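Local coordinates for ThiJ/PfpI family protein (Francisella tularensis subsp. novicida, PDB 4P5P), which probably acts as a glyoxalase III-type enzyme of the DJ-1/PfpI family, and is also classed as a cysteine protease and virulence factor, at residues T9-M14 / T104-P109; S46-E51 / S84-N89. One frame throughout, in Å; residues are numbered along the deposited sequence.

Contact 1 of 2, residues T9-M14 / T104-P109; sequences TSHDVM and TMWDFP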
# COMPACT_ATOMS: atom_id res chain seq x y z
N THR A 9 -3.63 3.08 5.57
CA THR A 9 -3.63 2.91 7.01
C THR A 9 -4.57 3.90 7.70
O THR A 9 -4.90 4.95 7.14
CB THR A 9 -2.20 3.08 7.57
OG1 THR A 9 -2.16 2.74 8.95
CG2 THR A 9 -1.73 4.51 7.40
N SER A 10 -4.97 3.54 8.93
CA SER A 10 -5.70 4.42 9.85
C SER A 10 -4.90 4.68 11.13
O SER A 10 -5.37 5.38 12.04
CB SER A 10 -7.07 3.82 10.19
OG SER A 10 -7.93 3.87 9.07
N HIS A 11 -3.71 4.08 11.21
CA HIS A 11 -2.90 4.11 12.43
C HIS A 11 -1.99 5.32 12.49
O HIS A 11 -1.15 5.51 11.61
CB HIS A 11 -2.07 2.85 12.54
CG HIS A 11 -1.47 2.66 13.89
ND1 HIS A 11 -2.13 2.04 14.93
CD2 HIS A 11 -0.27 3.03 14.39
CE1 HIS A 11 -1.36 2.02 16.00
NE2 HIS A 11 -0.23 2.63 15.71
N ASP A 12 -2.13 6.14 13.54
CA ASP A 12 -1.49 7.46 13.55
C ASP A 12 -0.38 7.66 14.57
O ASP A 12 0.14 8.77 14.66
CB ASP A 12 -2.54 8.56 13.75
CG ASP A 12 -3.22 8.52 15.12
OD1 ASP A 12 -3.13 7.50 15.82
OD2 ASP A 12 -3.89 9.50 15.48
N VAL A 13 0.02 6.63 15.30
CA VAL A 13 1.10 6.78 16.29
C VAL A 13 2.20 5.76 16.05
O VAL A 13 1.94 4.58 15.79
CB VAL A 13 0.58 6.62 17.73
CG1 VAL A 13 1.74 6.70 18.74
CG2 VAL A 13 -0.44 7.69 18.04
N MET A 14 3.43 6.23 16.14
CA MET A 14 4.59 5.40 15.90
C MET A 14 4.87 4.55 17.14
O MET A 14 5.67 4.90 17.99
CB MET A 14 5.79 6.28 15.54
CG MET A 14 6.92 5.53 14.87
SD MET A 14 6.64 5.18 13.12
CE MET A 14 7.15 6.72 12.34
N THR A 104 0.96 1.60 8.52
CA THR A 104 0.56 0.29 8.00
C THR A 104 1.12 -0.88 8.80
O THR A 104 0.52 -1.96 8.82
CB THR A 104 1.03 0.11 6.54
OG1 THR A 104 2.46 0.20 6.48
CG2 THR A 104 0.43 1.15 5.61
N MET A 105 2.26 -0.68 9.45
CA MET A 105 2.90 -1.77 10.18
C MET A 105 2.06 -2.23 11.36
O MET A 105 2.21 -3.36 11.82
CB MET A 105 4.30 -1.35 10.64
CG MET A 105 5.25 -1.11 9.49
SD MET A 105 5.72 -2.61 8.59
CE MET A 105 6.98 -3.29 9.67
N TRP A 106 1.16 -1.36 11.83
CA TRP A 106 0.35 -1.65 13.01
C TRP A 106 -1.09 -2.04 12.70
O TRP A 106 -1.76 -2.59 13.57
CB TRP A 106 0.35 -0.45 13.96
CG TRP A 106 1.63 -0.29 14.72
CD1 TRP A 106 1.97 -0.91 15.88
CD2 TRP A 106 2.76 0.53 14.36
NE1 TRP A 106 3.23 -0.53 16.28
CE2 TRP A 106 3.74 0.35 15.37
CE3 TRP A 106 3.04 1.39 13.30
CZ2 TRP A 106 4.97 1.01 15.34
CZ3 TRP A 106 4.27 2.05 13.28
CH2 TRP A 106 5.22 1.85 14.29
N ASP A 107 -1.58 -1.76 11.49
CA ASP A 107 -2.97 -2.16 11.19
C ASP A 107 -3.19 -2.88 9.87
O ASP A 107 -4.32 -3.31 9.60
CB ASP A 107 -3.93 -0.96 11.30
CG ASP A 107 -3.71 0.13 10.25
OD1 ASP A 107 -2.74 0.09 9.48
OD2 ASP A 107 -4.55 1.06 10.23
N PHE A 108 -2.15 -3.12 9.07
CA PHE A 108 -2.33 -3.95 7.87
C PHE A 108 -2.15 -5.46 8.08
O PHE A 108 -2.93 -6.24 7.54
CB PHE A 108 -1.36 -3.51 6.76
CG PHE A 108 -1.84 -2.36 5.90
CD1 PHE A 108 -2.91 -1.56 6.26
CD2 PHE A 108 -1.17 -2.07 4.72
CE1 PHE A 108 -3.33 -0.53 5.43
CE2 PHE A 108 -1.57 -1.05 3.91
CZ PHE A 108 -2.65 -0.27 4.25
N PRO A 109 -1.10 -5.89 8.82
CA PRO A 109 -0.74 -7.32 8.76
C PRO A 109 -1.84 -8.30 9.16
O PRO A 109 -1.94 -9.39 8.60
CB PRO A 109 0.42 -7.44 9.76
CG PRO A 109 0.97 -6.11 9.91
CD PRO A 109 -0.14 -5.12 9.63
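Thr104 meets Thr9 through its methyl group. Its CG2 lies 3.8 Å from Thr9 CB, while its OG1 turns elsewhere and bonds to the carbonyl O of Gly101. Two residues on, Trp106 packs against His11. Trp106 CB sits over the centre of the imidazole, 3.4 Å from the ring centroid and almost on its normal, which makes a CH-pi contact. The five-membered ring of Trp106 continues the overlap as an offset stack, its plane at 15° to that of His11. His11 CG is anti to the backbone N (chi1 -166°), which sets it beside its own carbonyl carbon. The far end of the indole reaches Met14. Its CH2 lies 3.8 Å from Met14 SD, and the sulfur sits at the ring edge, a Met-aromatic contact.

Asp107 supplies the polar grip. Its OD1 accepts from Thr9 OG1 at 2.8 Å, with the hydroxyl on the syn side and 28° out of the carboxylate plane. Its OD2 takes the N-H of Ser10 on its syn lone pair, also at 2.8 Å. Both oxygens are thus used, which limits rotation of the carboxylate. Thr9 OG1 in turn accepts from His11 N at 3.1 Å, closing an ST turn. One hydroxyl therefore links the aspartate to the bend that carries His11. Phe108 follows, with CE1 3.6 Å from Thr9 N.

The helix turn of 104-107 is short and weakly bonded; Phe108 N to Thr104 O is its firmer bond. In this flavodoxin-like fold, rings and the bonds of Asp107 join two connections. The 9-14 loop leaves strand 2-8 and leads toward helix 26-35, while 104-109 runs from the region after strand 95-98 to helix 112-123.

Contact 2 of 2, residues S46-E51 / S84-N89; sequences SIMGGE and SLRDVN
Ser84 reaches Ile47 with its hydroxyl, which makes two hydrogen bonds, one to each segment. Ser84 OG donates to Ile47 O at 2.8 Å, approaching from above the carbonyl plane, and accepts from Arg86 N at 3.1 Å. The second bond, from the backbone N two residues on, closes an ST turn. It leads into the 3-10 segment 85-87. The arginine folds back over its own segment. Its CG stands between the backbone N and the carbonyl carbon (chi1 77°). One face of the guanidinium lies over Ser84 OG. Met48 and Arg86 cross obliquely. Met48 has two conformers; in the one given here its chain is bent at chi2 and chi3 and SD lies at the guanidinium edge, in plane, 3.6 Å from Arg86 NH2. This contact is therefore less certain.

Leu85 N donates to Ser46 O at 2.8 Å, nearly along the C=O axis, and Ser84 CA lies 3.3 Å from the same oxygen. Ser46 and Ser84 form a parallel bridge, where edge strand 83-84 joins strand 40-46 in the central sheet of the flavodoxin-like fold.

On the inner side, Leu85 CD2 approaches Ile47 CD1 at 4.2 Å, a loose apolar contact. Leu85 also packs on strand 2-8 and helix 112-123. Gly49 comes close to Ser84, its N 3.7 Å from Ser84 CB. Ser46 OG has its main partner in Ser82 OG.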
# COMPACT_ATOMS: atom_id res chain seq x y z
N SER A 46 -9.86 3.63 3.91
CA SER A 46 -8.88 3.37 4.95
C SER A 46 -9.33 2.18 5.77
O SER A 46 -10.44 1.70 5.62
CB SER A 46 -8.72 4.59 5.85
OG SER A 46 -9.89 4.84 6.61
N ILE A 47 -8.45 1.70 6.62
CA ILE A 47 -8.80 0.56 7.46
C ILE A 47 -10.02 0.86 8.33
O ILE A 47 -10.96 0.06 8.37
CB ILE A 47 -7.61 0.17 8.34
CG1 ILE A 47 -6.46 -0.36 7.49
CG2 ILE A 47 -8.02 -0.90 9.36
CD1 ILE A 47 -6.78 -1.60 6.64
N MET A 48 -10.02 1.99 9.02
CA MET A 48 -11.05 2.24 10.03
C MET A 48 -12.14 3.18 9.52
O MET A 48 -13.20 3.29 10.13
CB MET A 48 -10.42 2.83 11.30
CG MET A 48 -9.58 1.86 12.11
SD MET A 48 -10.47 0.45 12.79
CE MET A 48 -11.84 1.26 13.61
N GLY A 49 -11.89 3.83 8.40
CA GLY A 49 -12.78 4.90 7.97
C GLY A 49 -12.47 6.16 8.77
O GLY A 49 -11.65 6.14 9.70
N GLY A 50 -13.12 7.26 8.43
CA GLY A 50 -12.89 8.51 9.12
C GLY A 50 -11.61 9.18 8.65
O GLY A 50 -11.20 9.04 7.49
N GLU A 51 -10.94 9.88 9.55
CA GLU A 51 -9.82 10.71 9.13
C GLU A 51 -8.61 9.85 8.83
O GLU A 51 -8.21 9.03 9.65
CB GLU A 51 -9.48 11.74 10.19
CG GLU A 51 -8.38 12.69 9.78
CD GLU A 51 -8.21 13.84 10.74
OE1 GLU A 51 -7.08 14.34 10.85
OE2 GLU A 51 -9.21 14.25 11.37
N SER A 84 -14.54 2.99 5.30
CA SER A 84 -13.74 1.88 5.79
C SER A 84 -13.69 0.74 4.77
O SER A 84 -14.67 0.47 4.06
CB SER A 84 -14.30 1.34 7.11
OG SER A 84 -13.65 0.13 7.48
N LEU A 85 -12.55 0.06 4.72
CA LEU A 85 -12.40 -1.16 3.93
C LEU A 85 -13.52 -2.17 4.21
O LEU A 85 -13.97 -2.87 3.30
CB LEU A 85 -11.04 -1.78 4.22
CG LEU A 85 -10.66 -3.04 3.44
CD1 LEU A 85 -10.52 -2.74 1.96
CD2 LEU A 85 -9.38 -3.64 4.01
N ARG A 86 -13.97 -2.25 5.45
CA ARG A 86 -14.99 -3.25 5.79
C ARG A 86 -16.31 -3.00 5.06
O ARG A 86 -17.14 -3.89 5.00
CB ARG A 86 -15.24 -3.28 7.29
CG ARG A 86 -16.08 -2.15 7.82
CD ARG A 86 -16.24 -2.20 9.35
NE ARG A 86 -14.98 -1.93 10.02
CZ ARG A 86 -14.56 -0.73 10.43
NH1 ARG A 86 -15.30 0.37 10.27
NH2 ARG A 86 -13.38 -0.64 11.00
N ASP A 87 -16.50 -1.79 4.53
CA ASP A 87 -17.80 -1.44 3.96
C ASP A 87 -17.88 -1.48 2.45
O ASP A 87 -18.94 -1.21 1.89
CB ASP A 87 -18.22 -0.07 4.46
CG ASP A 87 -18.61 -0.09 5.93
OD1 ASP A 87 -19.17 -1.11 6.41
OD2 ASP A 87 -18.37 0.91 6.62
N VAL A 88 -16.81 -1.86 1.78
CA VAL A 88 -16.86 -1.93 0.33
C VAL A 88 -17.07 -3.36 -0.13
O VAL A 88 -16.70 -4.31 0.56
CB VAL A 88 -15.59 -1.36 -0.33
CG1 VAL A 88 -15.45 0.10 0.03
CG2 VAL A 88 -14.37 -2.13 0.10
N ASN A 89 -17.69 -3.50 -1.29
CA ASN A 89 -17.83 -4.79 -1.92
C ASN A 89 -16.73 -4.98 -2.94
O ASN A 89 -16.74 -4.37 -4.01
CB ASN A 89 -19.19 -4.95 -2.59
CG ASN A 89 -19.49 -6.39 -2.94
OD1 ASN A 89 -18.60 -7.12 -3.37
ND2 ASN A 89 -20.73 -6.81 -2.74

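From the N terminus, strand 2-8 ends in the 9-14 segment of contact 1. The chain then passes helix 26-35 and strand 40-46 to reach residues 46-51. Contact 2 closes a loop there with 84-89, which encloses helices 64-71 and 73-80. After strand 95-98 the chain arrives at 104-109, and contact 1 closes the larger loop. Contact 2 is nested inside it. The two contacts touch: Ser10 OG is 2.8 Å from Met48 N, a probable hydrogen bond, and Asp107 OD2 packs on Ile47 CG1. Together they join segments at the C-terminal ends of, or after, four neighbouring strands of the central sheet: 83-84, 40-46, 2-8 and 95-98.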